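Local coordinates for nucleoside hydrolase, putative (Trypanosoma brucei, PDB 3FZ0), which belongs to the nucleoside hydrolase family and carries a bound calcium ion in its alpha/beta fold, at residues 115-121 with 150-154; 34-40 with 64-70; 25-29 with 287-292; 193-197 with 334-338. The protein carries 2 engineered substitutions. All coordinates share one frame; numbering follows the deposited sequence. Where two conformers were deposited one is given.

How the contacts relate
The four contacts spread over one alpha/beta domain, and contacts 2 and 4 reach the same mixed sheet at places about 24 Å apart between centres. The contacts that touch form a chain, contact 3 to 2 to 1 to 4. Ala36 CB of contact 2 meets Ile117 CD1 of contact 1 at 3.3 Å, and Val34 CG2 of contact 2 lies 3.7 Å from Ala26 CB of contact 3. Contact 1 also touches contact 4, with Phe151 CB 4.2 Å from His196 NE2. Contacts 3 and 4 do not touch, their nearest atoms being about 7 Å apart. The calcium ion, bound by Asp14, Asp19, Leu134 and Asp283, lies about 7 Å from the side chain of Val40 and about 10 Å from that of Val287.

Contact 1: 115-121 with 150-154; sequences LKILEEA and LFSKL
Lys153 reaches across from the 3-10 segment 150-153 to the C-terminal end of helix 110-120, where its ammonium group is bound by the carbonyl oxygens of the last turn and of the residue after it. NZ donates to three backbone carbonyls: Leu118 O at 2.8 Å, Glu119 O at 3.0 Å and Ala121 O at 3.0 Å. The oxygens are not approached alike. NZ lies in the carbonyl plane of Leu118 and of Ala121, on a lone pair in the latter case, but stands 63° out of the plane at Glu119. A positive charge here would probably be favoured by the partial negative charge of the helix end. The aliphatic part of the lysine contributes too, its CD running past Ala121 CB.

The apolar contact centres on Leu118, whose two methyls divide the work. CD1 sits over the middle of one face of the Phe151 ring in a CH-pi contact, 3.6 Å from the centroid and only 2° off the normal. CD2 turns to Leu154 CD2 at 3.6 Å, the two side chains crossing at about a right angle. Nearer the backbone, Leu118 CB packs against Leu150 CB, and one turn earlier Leu115 CD2 touches CE1 of the Phe151 ring. At the exposed margin the bent chain of Glu119 lays OE1 alongside Leu150 CD2.

The contact thus joins the end of helix 110-120 to the connection between helix 138-146 and strand 162-165. On the sheet side, Ala121 and Leu154 pack on Tyr129 of strand 127-133, while Leu115 and Phe151 both pack on Ala143 of helix 138-146.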
loop_
_atom_site.group_PDB
_atom_site.type_symbol
_atom_site.label_atom_id
_atom_site.label_comp_id
_atom_site.label_asym_id
_atom_site.label_seq_id
_atom_site.Cartn_x
_atom_site.Cartn_y
_atom_site.Cartn_z
ATOM N N LEU B 115 -9.647 -27.757 -14.642
ATOM C CA LEU B 115 -11.117 -27.746 -14.706
ATOM C C LEU B 115 -11.640 -29.005 -15.377
ATOM O O LEU B 115 -12.693 -29.532 -15.004
ATOM C CB LEU B 115 -11.651 -26.483 -15.414
ATOM C CG LEU B 115 -11.222 -25.150 -14.762
ATOM C CD1 LEU B 115 -11.905 -23.974 -15.475
ATOM C CD2 LEU B 115 -11.499 -25.114 -13.247
ATOM N N LYS B 116 -10.894 -29.491 -16.365
ATOM C CA LYS B 116 -11.286 -30.686 -17.101
ATOM C C LYS B 116 -11.174 -31.924 -16.194
ATOM O O LYS B 116 -12.110 -32.721 -16.103
ATOM C CB LYS B 116 -10.467 -30.822 -18.382
ATOM C CG LYS B 116 -10.666 -32.132 -19.118
ATOM C CD LYS B 116 -9.792 -32.183 -20.369
ATOM C CE LYS B 116 -9.086 -33.518 -20.529
ATOM N NZ LYS B 116 -10.095 -34.496 -20.976
ATOM N N ILE B 117 -10.052 -32.063 -15.505
ATOM C CA ILE B 117 -9.884 -33.111 -14.509
ATOM C C ILE B 117 -10.959 -33.073 -13.426
ATOM O O ILE B 117 -11.553 -34.101 -13.111
ATOM C CB ILE B 117 -8.461 -33.073 -13.918
ATOM C CG1 ILE B 117 -7.488 -33.648 -14.942
ATOM C CG2 ILE B 117 -8.345 -33.826 -12.539
ATOM C CD1 ILE B 117 -6.157 -32.973 -14.829
ATOM N N LEU B 118 -11.224 -31.891 -12.878
ATOM C CA LEU B 118 -12.254 -31.758 -11.848
ATOM C C LEU B 118 -13.609 -32.151 -12.388
ATOM O O LEU B 118 -14.407 -32.781 -11.696
ATOM C CB LEU B 118 -12.303 -30.342 -11.270
ATOM C CG LEU B 118 -11.082 -29.896 -10.472
ATOM C CD1 LEU B 118 -11.250 -28.452 -10.013
ATOM C CD2 LEU B 118 -10.811 -30.837 -9.295
ATOM N N GLU B 119 -13.850 -31.795 -13.642
ATOM C CA GLU B 119 -15.145 -32.037 -14.273
ATOM C C GLU B 119 -15.345 -33.518 -14.443
ATOM O O GLU B 119 -16.417 -34.020 -14.180
ATOM C CB GLU B 119 -15.251 -31.280 -15.608
ATOM C CG GLU B 119 -16.515 -31.512 -16.401
ATOM C CD GLU B 119 -17.803 -31.030 -15.707
ATOM O OE1 GLU B 119 -17.812 -29.920 -15.077
ATOM O OE2 GLU B 119 -18.823 -31.762 -15.822
ATOM N N GLU B 120 -14.294 -34.218 -14.857
ATOM C CA GLU B 120 -14.343 -35.675 -15.077
ATOM C C GLU B 120 -14.172 -36.543 -13.816
ATOM O O GLU B 120 -14.474 -37.722 -13.841
ATOM C CB GLU B 120 -13.284 -36.071 -16.104
ATOM C CG GLU B 120 -13.540 -35.534 -17.515
ATOM C CD GLU B 120 -12.318 -35.595 -18.440
ATOM O OE1 GLU B 120 -11.209 -35.930 -17.990
ATOM O OE2 GLU B 120 -12.478 -35.268 -19.633
ATOM N N ALA B 121 -13.674 -35.942 -12.734
ATOM C CA ALA B 121 -13.429 -36.602 -11.454
ATOM C C ALA B 121 -14.638 -37.319 -10.925
ATOM O O ALA B 121 -15.754 -36.788 -10.950
ATOM C CB ALA B 121 -12.949 -35.595 -10.423
ATOM N N LEU B 150 -16.389 -26.343 -9.104
ATOM C CA LEU B 150 -15.765 -27.631 -9.336
ATOM C C LEU B 150 -14.744 -28.001 -8.271
ATOM O O LEU B 150 -14.438 -29.176 -8.093
ATOM C CB LEU B 150 -15.124 -27.689 -10.729
ATOM C CG LEU B 150 -16.104 -27.807 -11.888
ATOM C CD1 LEU B 150 -15.398 -27.492 -13.190
ATOM C CD2 LEU B 150 -16.792 -29.195 -11.909
ATOM N N PHE B 151 -14.223 -27.008 -7.562
ATOM C CA PHE B 151 -13.162 -27.247 -6.576
ATOM C C PHE B 151 -13.616 -27.963 -5.315
ATOM O O PHE B 151 -12.795 -28.443 -4.542
ATOM C CB PHE B 151 -12.402 -25.972 -6.276
ATOM C CG PHE B 151 -11.434 -25.614 -7.354
ATOM C CD1 PHE B 151 -11.866 -24.970 -8.528
ATOM C CD2 PHE B 151 -10.086 -25.965 -7.239
ATOM C CE1 PHE B 151 -10.945 -24.670 -9.550
ATOM C CE2 PHE B 151 -9.196 -25.669 -8.246
ATOM C CZ PHE B 151 -9.614 -25.017 -9.388
ATOM N N SER B 152 -14.926 -28.081 -5.146
ATOM C CA SER B 152 -15.473 -28.816 -4.022
ATOM C C SER B 152 -15.322 -30.326 -4.262
ATOM O O SER B 152 -15.533 -31.114 -3.346
ATOM C CB SER B 152 -16.946 -28.443 -3.816
ATOM O OG SER B 152 -17.711 -29.044 -4.831
ATOM N N LYS B 153 -14.979 -30.718 -5.491
ATOM C CA LYS B 153 -14.750 -32.128 -5.804
ATOM C C LYS B 153 -13.447 -32.656 -5.204
ATOM O O LYS B 153 -13.232 -33.859 -5.163
ATOM C CB LYS B 153 -14.787 -32.393 -7.316
ATOM C CG LYS B 153 -16.172 -32.252 -7.976
ATOM C CD LYS B 153 -16.254 -33.356 -8.972
ATOM C CE LYS B 153 -17.237 -33.122 -10.072
ATOM N NZ LYS B 153 -16.870 -34.064 -11.202
ATOM N N LEU B 154 -12.580 -31.753 -4.764
ATOM C CA LEU B 154 -11.294 -32.113 -4.130
ATOM C C LEU B 154 -11.475 -32.377 -2.641
ATOM O O LEU B 154 -12.205 -31.645 -1.945
ATOM C CB LEU B 154 -10.266 -31.005 -4.314
ATOM C CG LEU B 154 -9.819 -30.690 -5.739
ATOM C CD1 LEU B 154 -9.071 -29.405 -5.789
ATOM C CD2 LEU B 154 -8.958 -31.776 -6.330
#

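Contact 2: 34-40 with 64-70; sequences VIAITVV and IPFFRGA
Ile37 and Phe66 pair as neighbours in parallel strands, as do Thr38 and Phe67, and this short ladder is the tight part of the contact. Ile37 N donates to Pro65 O at 3.1 Å, Ile37 O accepts from Phe67 N at 3.0 Å, and Val39 N closes on Phe67 O at 2.8 Å. The last bond is the shortest, with an N-H...O angle of 158°. Phe66 CA adds a CA-H...O contact to Ile37 O, while Phe66 CB packs on Ile37 CB. The Phe66 ring leads away from strand 32-39 because CG lies between the backbone N and the carbonyl carbon (chi1 53°).

Before the ladder, the pairing gives way to looser packing, in which the partly exposed Ile64 and Pro65 lie against strand 32-39. Ile64 crosses Val34 at about a right angle, with CD1 3.9 Å from Val34 CB, and its CG2 brushes Ile37 CG1 at 4.2 Å. Beside it, the Pro65 ring places CD 3.4 Å from Ile35 O.

Within this chain, strand 66-68 is the outermost on this side of the sheet, joined to strand 32-39 through helix 46-60 in a beta-alpha-beta unit. Phe66 packs on that helix at Met50, Ile53 and Leu57. Ala36 and Phe67 meet helix 110-120 on the other face, and strand 6-13 flanks strand 32-39, its Asp12 hydrogen-bonded to Thr38 OG1.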
loop_
_atom_site.group_PDB
_atom_site.type_symbol
_atom_site.label_atom_id
_atom_site.label_comp_id
_atom_site.label_asym_id
_atom_site.label_seq_id
_atom_site.Cartn_x
_atom_site.Cartn_y
_atom_site.Cartn_z
ATOM N N VAL B 34 -0.380 -39.903 -9.631
ATOM C CA VAL B 34 -0.312 -38.569 -10.217
ATOM C C VAL B 34 -1.034 -38.640 -11.555
ATOM O O VAL B 34 -0.589 -39.348 -12.451
ATOM C CB VAL B 34 1.135 -38.123 -10.444
ATOM C CG1 VAL B 34 1.186 -36.834 -11.253
ATOM C CG2 VAL B 34 1.836 -37.947 -9.107
ATOM N N ILE B 35 -2.157 -37.930 -11.675
ATOM C CA ILE B 35 -2.956 -37.988 -12.905
ATOM C C ILE B 35 -2.704 -36.815 -13.859
ATOM O O ILE B 35 -3.081 -36.896 -15.025
ATOM C CB ILE B 35 -4.490 -38.159 -12.651
ATOM C CG1 ILE B 35 -5.054 -37.033 -11.776
ATOM C CG2 ILE B 35 -4.764 -39.465 -12.004
ATOM C CD1 ILE B 35 -6.606 -36.977 -11.744
ATOM N N ALA B 36 -2.068 -35.747 -13.371
ATOM C CA ALA B 36 -1.711 -34.594 -14.227
ATOM C C ALA B 36 -0.696 -33.707 -13.567
ATOM O O ALA B 36 -0.726 -33.530 -12.347
ATOM C CB ALA B 36 -2.948 -33.754 -14.615
ATOM N N ILE B 37 0.210 -33.165 -14.383
ATOM C CA ILE B 37 1.213 -32.231 -13.916
ATOM C C ILE B 37 0.976 -30.940 -14.684
ATOM O O ILE B 37 0.915 -30.927 -15.926
ATOM C CB ILE B 37 2.643 -32.772 -14.121
ATOM C CG1 ILE B 37 2.850 -34.015 -13.215
ATOM C CG2 ILE B 37 3.684 -31.663 -13.881
ATOM C CD1 ILE B 37 4.189 -34.778 -13.427
ATOM N N THR B 38 0.759 -29.860 -13.946
ATOM C CA THR B 38 0.509 -28.578 -14.564
ATOM C C THR B 38 1.691 -27.672 -14.229
ATOM O O THR B 38 2.123 -27.571 -13.078
ATOM C CB THR B 38 -0.809 -27.965 -14.096
ATOM O OG1 THR B 38 -0.773 -27.821 -12.674
ATOM C CG2 THR B 38 -1.954 -28.872 -14.480
ATOM N N VAL B 39 2.230 -27.035 -15.255
ATOM C CA VAL B 39 3.489 -26.299 -15.120
ATOM C C VAL B 39 3.201 -24.808 -14.948
ATOM O O VAL B 39 2.360 -24.230 -15.648
ATOM C CB VAL B 39 4.403 -26.589 -16.346
ATOM C CG1 VAL B 39 5.605 -25.651 -16.384
ATOM C CG2 VAL B 39 4.812 -28.046 -16.319
ATOM N N VAL B 40 3.904 -24.184 -14.007
ATOM C CA VAL B 40 3.739 -22.745 -13.804
ATOM C C VAL B 40 5.120 -22.103 -13.812
ATOM O O VAL B 40 6.096 -22.768 -13.509
ATOM C CB VAL B 40 2.929 -22.452 -12.510
ATOM C CG1 VAL B 40 3.676 -22.904 -11.272
ATOM C CG2 VAL B 40 2.527 -21.004 -12.416
ATOM N N ILE B 64 2.032 -39.967 -17.803
ATOM C CA ILE B 64 1.301 -38.855 -17.168
ATOM C C ILE B 64 1.265 -37.596 -18.064
ATOM O O ILE B 64 2.310 -37.130 -18.491
ATOM C CB ILE B 64 1.970 -38.490 -15.831
ATOM C CG1 ILE B 64 2.032 -39.729 -14.921
ATOM C CG2 ILE B 64 1.254 -37.357 -15.141
ATOM C CD1 ILE B 64 2.865 -39.493 -13.663
ATOM N N PRO B 65 0.078 -37.038 -18.333
ATOM C CA PRO B 65 0.060 -35.847 -19.172
ATOM C C PRO B 65 0.482 -34.586 -18.419
ATOM O O PRO B 65 0.185 -34.454 -17.216
ATOM C CB PRO B 65 -1.407 -35.758 -19.633
ATOM C CG PRO B 65 -2.182 -36.484 -18.618
ATOM C CD PRO B 65 -1.267 -37.438 -17.895
ATOM N N PHE B 66 1.189 -33.682 -19.110
ATOM C CA PHE B 66 1.614 -32.412 -18.513
ATOM C C PHE B 66 1.290 -31.193 -19.397
ATOM O O PHE B 66 1.211 -31.304 -20.633
ATOM C CB PHE B 66 3.068 -32.432 -18.012
ATOM C CG PHE B 66 4.088 -32.874 -19.048
ATOM C CD1 PHE B 66 4.998 -31.966 -19.561
ATOM C CD2 PHE B 66 4.159 -34.205 -19.467
ATOM C CE1 PHE B 66 5.936 -32.360 -20.481
ATOM C CE2 PHE B 66 5.099 -34.607 -20.400
ATOM C CZ PHE B 66 5.988 -33.699 -20.912
ATOM N N PHE B 67 1.064 -30.039 -18.756
ATOM C CA PHE B 67 0.438 -28.915 -19.437
ATOM C C PHE B 67 1.115 -27.581 -19.153
ATOM O O PHE B 67 1.553 -27.342 -17.999
ATOM C CB PHE B 67 -1.030 -28.862 -19.041
ATOM C CG PHE B 67 -1.774 -30.144 -19.330
ATOM C CD1 PHE B 67 -1.765 -31.200 -18.413
ATOM C CD2 PHE B 67 -2.477 -30.294 -20.522
ATOM C CE1 PHE B 67 -2.429 -32.388 -18.688
ATOM C CE2 PHE B 67 -3.168 -31.488 -20.808
ATOM C CZ PHE B 67 -3.135 -32.532 -19.885
ATOM N N ARG B 68 1.230 -26.738 -20.197
ATOM C CA ARG B 68 1.816 -25.394 -20.065
ATOM C C ARG B 68 0.811 -24.475 -19.395
ATOM O O ARG B 68 -0.339 -24.366 -19.854
ATOM C CB ARG B 68 2.238 -24.820 -21.434
ATOM C CG ARG B 68 3.017 -25.813 -22.326
ATOM C CD ARG B 68 3.339 -25.303 -23.752
ATOM N NE ARG B 68 4.234 -26.235 -24.461
ATOM C CZ ARG B 68 5.566 -26.165 -24.427
ATOM N NH1 ARG B 68 6.165 -25.200 -23.738
ATOM N NH2 ARG B 68 6.302 -27.048 -25.076
ATOM N N GLY B 69 1.262 -23.810 -18.325
ATOM C CA GLY B 69 0.456 -22.849 -17.594
ATOM C C GLY B 69 0.935 -21.414 -17.783
ATOM O O GLY B 69 1.501 -21.074 -18.823
ATOM N N ALA B 70 0.684 -20.572 -16.781
ATOM C CA ALA B 70 0.947 -19.145 -16.855
ATOM C C ALA B 70 2.436 -18.834 -16.883
ATOM O O ALA B 70 3.223 -19.447 -16.146
ATOM C CB ALA B 70 0.300 -18.446 -15.678
#

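Contact 3: 25-29 with 287-292; sequences LAMTQ and VLVAIR
Leu25 and Ala26 face Val287 and Ile291 in a small helix-to-helix packing of the alpha/beta fold, where the end of helix 17-27 meets the end of helix 282-291. No hydrogen bond links the two segments. The contact is instead made by apolar side chains, of which Leu25 passes Val287 and Ile291, together with one polar residue on each side where the helices give out.

Leu25 slides past both Val287 and Ile291 in the opposite direction. With its CG anti to the backbone N (chi1 -162°), the side chain extends toward helix 282-291 and presents CD2 to both partners, 4.2 Å from Val287 CG1 and 4.1 Å from Ile291 CD1. The other methyl, CD1, only just reaches Leu288 CB. Ala26 offers a small surface: Val287 CG1 settles against its CB at 3.8 Å and is equally near its backbone N. Ile291 CD1 then comes over Ala26 CA at 4.0 Å, so that this single methyl lies among Ala26, Leu25 and Gln29 CG. Gln29 and Ile291 approach obliquely.

The same residues also line the sheet, since Ala26 touches Val34 and Ile11, and Ile291 packs on Val32 and Leu9. On another side, Leu288 lies on Phe348 and Ala351 of helix 345-356.

Beyond the helix ends the Gln29 and Arg292 side chains cross at about a right angle, their amide and guanidinium planes 48° apart. The guanidinium has its charged partner in Glu294, whose OE2 forms a salt bridge with NH2. Gln29 meets the aliphatic part of the arginine, NE2 lying 3.5 Å from Arg292 CD.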
loop_
_atom_site.group_PDB
_atom_site.type_symbol
_atom_site.label_atom_id
_atom_site.label_comp_id
_atom_site.label_asym_id
_atom_site.label_seq_id
_atom_site.Cartn_x
_atom_site.Cartn_y
_atom_site.Cartn_z
ATOM N N LEU B 25 8.401 -38.465 -5.091
ATOM C CA LEU B 25 7.834 -38.987 -3.861
ATOM C C LEU B 25 6.380 -39.403 -4.109
ATOM O O LEU B 25 5.983 -40.550 -3.785
ATOM C CB LEU B 25 7.957 -37.961 -2.738
ATOM C CG LEU B 25 7.827 -38.348 -1.263
ATOM C CD1 LEU B 25 8.244 -37.162 -0.401
ATOM C CD2 LEU B 25 6.455 -38.749 -0.899
ATOM N N ALA B 26 5.592 -38.503 -4.696
ATOM C CA ALA B 26 4.216 -38.847 -5.128
ATOM C C ALA B 26 4.145 -40.109 -5.996
ATOM O O ALA B 26 3.246 -40.917 -5.813
ATOM C CB ALA B 26 3.595 -37.693 -5.865
ATOM N N MET B 27 5.105 -40.276 -6.912
ATOM C CA MET B 27 5.053 -41.377 -7.859
ATOM C C MET B 27 5.531 -42.710 -7.344
ATOM O O MET B 27 5.438 -43.680 -8.078
ATOM C CB MET B 27 5.825 -41.029 -9.124
ATOM C CG MET B 27 5.047 -40.152 -10.068
ATOM S SD MET B 27 6.040 -39.769 -11.494
ATOM C CE MET B 27 7.581 -39.395 -10.693
ATOM N N THR B 28 6.065 -42.766 -6.125
ATOM C CA THR B 28 6.687 -43.999 -5.607
ATOM C C THR B 28 6.006 -44.419 -4.311
ATOM O O THR B 28 6.502 -45.213 -3.560
ATOM C CB THR B 28 8.200 -43.830 -5.338
ATOM O OG1 THR B 28 8.434 -42.735 -4.416
ATOM C CG2 THR B 28 8.948 -43.624 -6.644
ATOM N N GLN B 29 4.856 -43.848 -4.040
ATOM C CA GLN B 29 4.150 -44.110 -2.815
ATOM C C GLN B 29 2.959 -45.008 -3.178
ATOM O O GLN B 29 2.364 -44.860 -4.247
ATOM C CB GLN B 29 3.728 -42.759 -2.237
ATOM C CG GLN B 29 3.470 -42.733 -0.748
ATOM C CD GLN B 29 4.700 -42.919 0.133
ATOM O OE1 GLN B 29 5.846 -42.823 -0.305
ATOM N NE2 GLN B 29 4.444 -43.171 1.408
ATOM N N VAL B 287 4.311 -32.455 -0.554
ATOM C CA VAL B 287 3.788 -33.737 -1.071
ATOM C C VAL B 287 3.599 -34.771 0.058
ATOM O O VAL B 287 2.570 -35.447 0.101
ATOM C CB VAL B 287 4.632 -34.334 -2.262
ATOM C CG1 VAL B 287 4.161 -35.717 -2.627
ATOM C CG2 VAL B 287 4.526 -33.406 -3.493
ATOM N N LEU B 288 4.550 -34.864 0.983
ATOM C CA LEU B 288 4.389 -35.768 2.115
ATOM C C LEU B 288 3.150 -35.438 2.965
ATOM O O LEU B 288 2.397 -36.343 3.387
ATOM C CB LEU B 288 5.641 -35.762 2.982
ATOM C CG LEU B 288 5.600 -36.707 4.178
ATOM C CD1 LEU B 288 5.838 -38.098 3.697
ATOM C CD2 LEU B 288 6.670 -36.280 5.149
ATOM N N VAL B 289 2.930 -34.148 3.215
ATOM C CA VAL B 289 1.782 -33.727 4.006
ATOM C C VAL B 289 0.487 -34.155 3.322
ATOM O O VAL B 289 -0.432 -34.607 3.985
ATOM C CB VAL B 289 1.822 -32.220 4.321
ATOM C CG1 VAL B 289 0.473 -31.707 4.828
ATOM C CG2 VAL B 289 2.903 -31.944 5.358
ATOM N N ALA B 290 0.430 -34.012 1.998
ATOM C CA ALA B 290 -0.766 -34.340 1.223
ATOM C C ALA B 290 -1.110 -35.797 1.285
ATOM O O ALA B 290 -2.263 -36.161 1.394
ATOM C CB ALA B 290 -0.582 -33.956 -0.226
ATOM N N ILE B 291 -0.115 -36.649 1.176
ATOM C CA ILE B 291 -0.416 -38.068 1.056
ATOM C C ILE B 291 -0.283 -38.873 2.355
ATOM O O ILE B 291 -0.903 -39.920 2.475
ATOM C CB ILE B 291 0.263 -38.718 -0.167
ATOM C CG1 ILE B 291 1.769 -38.683 -0.081
ATOM C CG2 ILE B 291 -0.122 -37.951 -1.410
ATOM C CD1 ILE B 291 2.441 -38.815 -1.491
ATOM N N ARG B 292 0.496 -38.367 3.316
ATOM C CA ARG B 292 0.581 -38.996 4.619
ATOM C C ARG B 292 0.234 -37.997 5.694
ATOM O O ARG B 292 1.130 -37.442 6.321
ATOM C CB ARG B 292 1.972 -39.583 4.868
ATOM C CG ARG B 292 2.469 -40.529 3.790
ATOM C CD ARG B 292 3.486 -41.489 4.343
ATOM N NE ARG B 292 2.847 -42.686 4.864
ATOM C CZ ARG B 292 3.288 -43.396 5.901
ATOM N NH1 ARG B 292 4.383 -43.037 6.554
ATOM N NH2 ARG B 292 2.628 -44.491 6.290
#

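Contact 4: 193-197 with 334-338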
loop_
_atom_site.group_PDB
_atom_site.type_symbol
_atom_site.label_atom_id
_atom_site.label_comp_id
_atom_site.label_asym_id
_atom_site.label_seq_id
_atom_site.Cartn_x
_atom_site.Cartn_y
_atom_site.Cartn_z
ATOM N N VAL B 193 -6.759 -18.140 -3.617
ATOM C CA VAL B 193 -6.777 -19.491 -3.065
ATOM C C VAL B 193 -7.313 -19.527 -1.631
ATOM O O VAL B 193 -8.223 -20.298 -1.339
ATOM C CB VAL B 193 -5.404 -20.187 -3.201
ATOM C CG1 VAL B 193 -5.348 -21.410 -2.328
ATOM C CG2 VAL B 193 -5.164 -20.592 -4.697
ATOM N N LEU B 194 -6.779 -18.662 -0.765
ATOM C CA LEU B 194 -7.166 -18.602 0.652
ATOM C C LEU B 194 -8.554 -17.987 0.919
ATOM O O LEU B 194 -9.187 -18.341 1.891
ATOM C CB LEU B 194 -6.090 -17.914 1.483
ATOM C CG LEU B 194 -4.688 -18.553 1.594
ATOM C CD1 LEU B 194 -3.632 -17.542 2.080
ATOM C CD2 LEU B 194 -4.647 -19.763 2.505
ATOM N N GLN B 195 -9.021 -17.057 0.082
ATOM C CA GLN B 195 -10.358 -16.458 0.233
ATOM C C GLN B 195 -11.490 -17.282 -0.393
ATOM O O GLN B 195 -12.656 -16.959 -0.204
ATOM C CB GLN B 195 -10.398 -15.069 -0.382
ATOM C CG GLN B 195 -9.563 -14.010 0.338
ATOM C CD GLN B 195 -10.014 -13.762 1.770
ATOM O OE1 GLN B 195 -9.271 -14.012 2.718
ATOM N NE2 GLN B 195 -11.220 -13.282 1.930
ATOM N N HIS B 196 -11.156 -18.350 -1.120
ATOM C CA HIS B 196 -12.161 -19.141 -1.829
ATOM C C HIS B 196 -13.167 -19.806 -0.889
ATOM O O HIS B 196 -12.778 -20.419 0.109
ATOM C CB HIS B 196 -11.500 -20.215 -2.701
ATOM C CG HIS B 196 -12.472 -21.216 -3.237
ATOM N ND1 HIS B 196 -13.321 -20.938 -4.288
ATOM C CD2 HIS B 196 -12.771 -22.474 -2.835
ATOM C CE1 HIS B 196 -14.070 -21.997 -4.533
ATOM N NE2 HIS B 196 -13.764 -22.939 -3.661
ATOM N N LYS B 197 -14.450 -19.692 -1.218
ATOM C CA LYS B 197 -15.516 -20.322 -0.445
ATOM C C LYS B 197 -15.847 -21.674 -1.056
ATOM O O LYS B 197 -16.113 -21.778 -2.257
ATOM C CB LYS B 197 -16.799 -19.462 -0.451
ATOM C CG LYS B 197 -16.668 -18.055 0.135
ATOM C CD LYS B 197 -16.156 -18.062 1.592
ATOM C CE LYS B 197 -15.997 -16.628 2.115
ATOM N NZ LYS B 197 -14.998 -15.872 1.275
ATOM N N TRP B 334 -12.863 -16.309 9.040
ATOM C CA TRP B 334 -13.249 -17.675 9.410
ATOM C C TRP B 334 -11.965 -18.484 9.382
ATOM O O TRP B 334 -10.957 -17.999 8.864
ATOM C CB TRP B 334 -14.314 -18.228 8.462
ATOM C CG TRP B 334 -13.806 -18.724 7.148
ATOM C CD1 TRP B 334 -13.616 -20.021 6.796
ATOM C CD2 TRP B 334 -13.437 -17.936 5.995
ATOM N NE1 TRP B 334 -13.148 -20.101 5.510
ATOM C CE2 TRP B 334 -13.028 -18.843 4.990
ATOM C CE3 TRP B 334 -13.425 -16.554 5.711
ATOM C CZ2 TRP B 334 -12.607 -18.429 3.723
ATOM C CZ3 TRP B 334 -13.007 -16.136 4.428
ATOM C CH2 TRP B 334 -12.603 -17.080 3.459
ATOM N N ARG B 335 -11.970 -19.684 9.957
ATOM C CA ARG B 335 -10.752 -20.514 9.989
ATOM C C ARG B 335 -10.546 -21.222 8.651
ATOM O O ARG B 335 -11.013 -22.360 8.438
ATOM C CB ARG B 335 -10.807 -21.517 11.140
ATOM C CG ARG B 335 -10.608 -20.890 12.450
ATOM C CD ARG B 335 -10.630 -21.842 13.623
ATOM N NE ARG B 335 -10.935 -21.065 14.834
ATOM C CZ ARG B 335 -10.050 -20.348 15.528
ATOM N NH1 ARG B 335 -8.765 -20.325 15.155
ATOM N NH2 ARG B 335 -10.447 -19.663 16.611
ATOM N N ASN B 336 -9.845 -20.541 7.751
ATOM C CA ASN B 336 -9.706 -20.989 6.374
ATOM C C ASN B 336 -8.426 -21.709 6.060
ATOM O O ASN B 336 -8.273 -22.201 4.943
ATOM C CB ASN B 336 -9.827 -19.802 5.417
ATOM C CG ASN B 336 -8.672 -18.809 5.554
ATOM O OD1 ASN B 336 -8.008 -18.749 6.577
ATOM N ND2 ASN B 336 -8.463 -18.002 4.526
ATOM N N CYS B 337 -7.504 -21.765 7.014
ATOM C CA CYS B 337 -6.172 -22.286 6.723
ATOM C C CYS B 337 -5.527 -23.030 7.896
ATOM O O CYS B 337 -5.536 -22.544 9.025
ATOM C CB CYS B 337 -5.292 -21.141 6.266
ATOM S SG CYS B 337 -3.563 -21.565 5.977
ATOM N N ASN B 338 -4.993 -24.216 7.623
ATOM C CA ASN B 338 -4.257 -24.992 8.616
ATOM C C ASN B 338 -2.765 -24.762 8.425
ATOM O O ASN B 338 -2.188 -25.194 7.437
ATOM C CB ASN B 338 -4.607 -26.473 8.516
ATOM C CG ASN B 338 -4.165 -27.283 9.746
ATOM O OD1 ASN B 338 -4.154 -26.782 10.875
ATOM N ND2 ASN B 338 -3.803 -28.548 9.517
#
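Trp334 lays its indole against the end of helix 187-195, just ahead of the classic beta bulge in which Asn336 and Cys337 both face Thr302 of the neighbouring antiparallel strand 296-306. The contact therefore joins a helix terminus to the entry of strand 337-343 in the mixed sheet of this alpha/beta fold.

From Trp334 CB the side chain sets out with CG between the backbone N and the carbonyl carbon (chi1 79°), and it is the far rim of the six-membered ring that meets the helix end. There CZ2 lies 3.9 Å from Leu194 O and also comes near His196 O. CH2, next along the rim, has Gln195 O at its edge, near the ring plane, at 3.7 Å. CZ3 approaches Gln195 NE2, the amide being turned 68° from the ring; the other end of that amide, OE1, is hydrogen-bonded to Tyr303 OH. Lys197 covers one face, bending at chi2 and chi4 so that CE makes a CH-pi contact 4.0 Å from the centroid of the six-membered ring. Its NZ turns back to donate to Gln195 O at 3.0 Å, which holds the lysine tip beside the indole. Asn336 CB lies on the opposite face, offset toward the rim.

Deeper in, Leu194 CD2 packs on both CB and SG of Cys337, and Leu194 also touches Val306 and Val203. Asn336 is held at both ends of its amide, OD1 accepting from Val304 N, while ND2 donates to Leu194 O at 2.8 Å from 46° above the carbonyl plane.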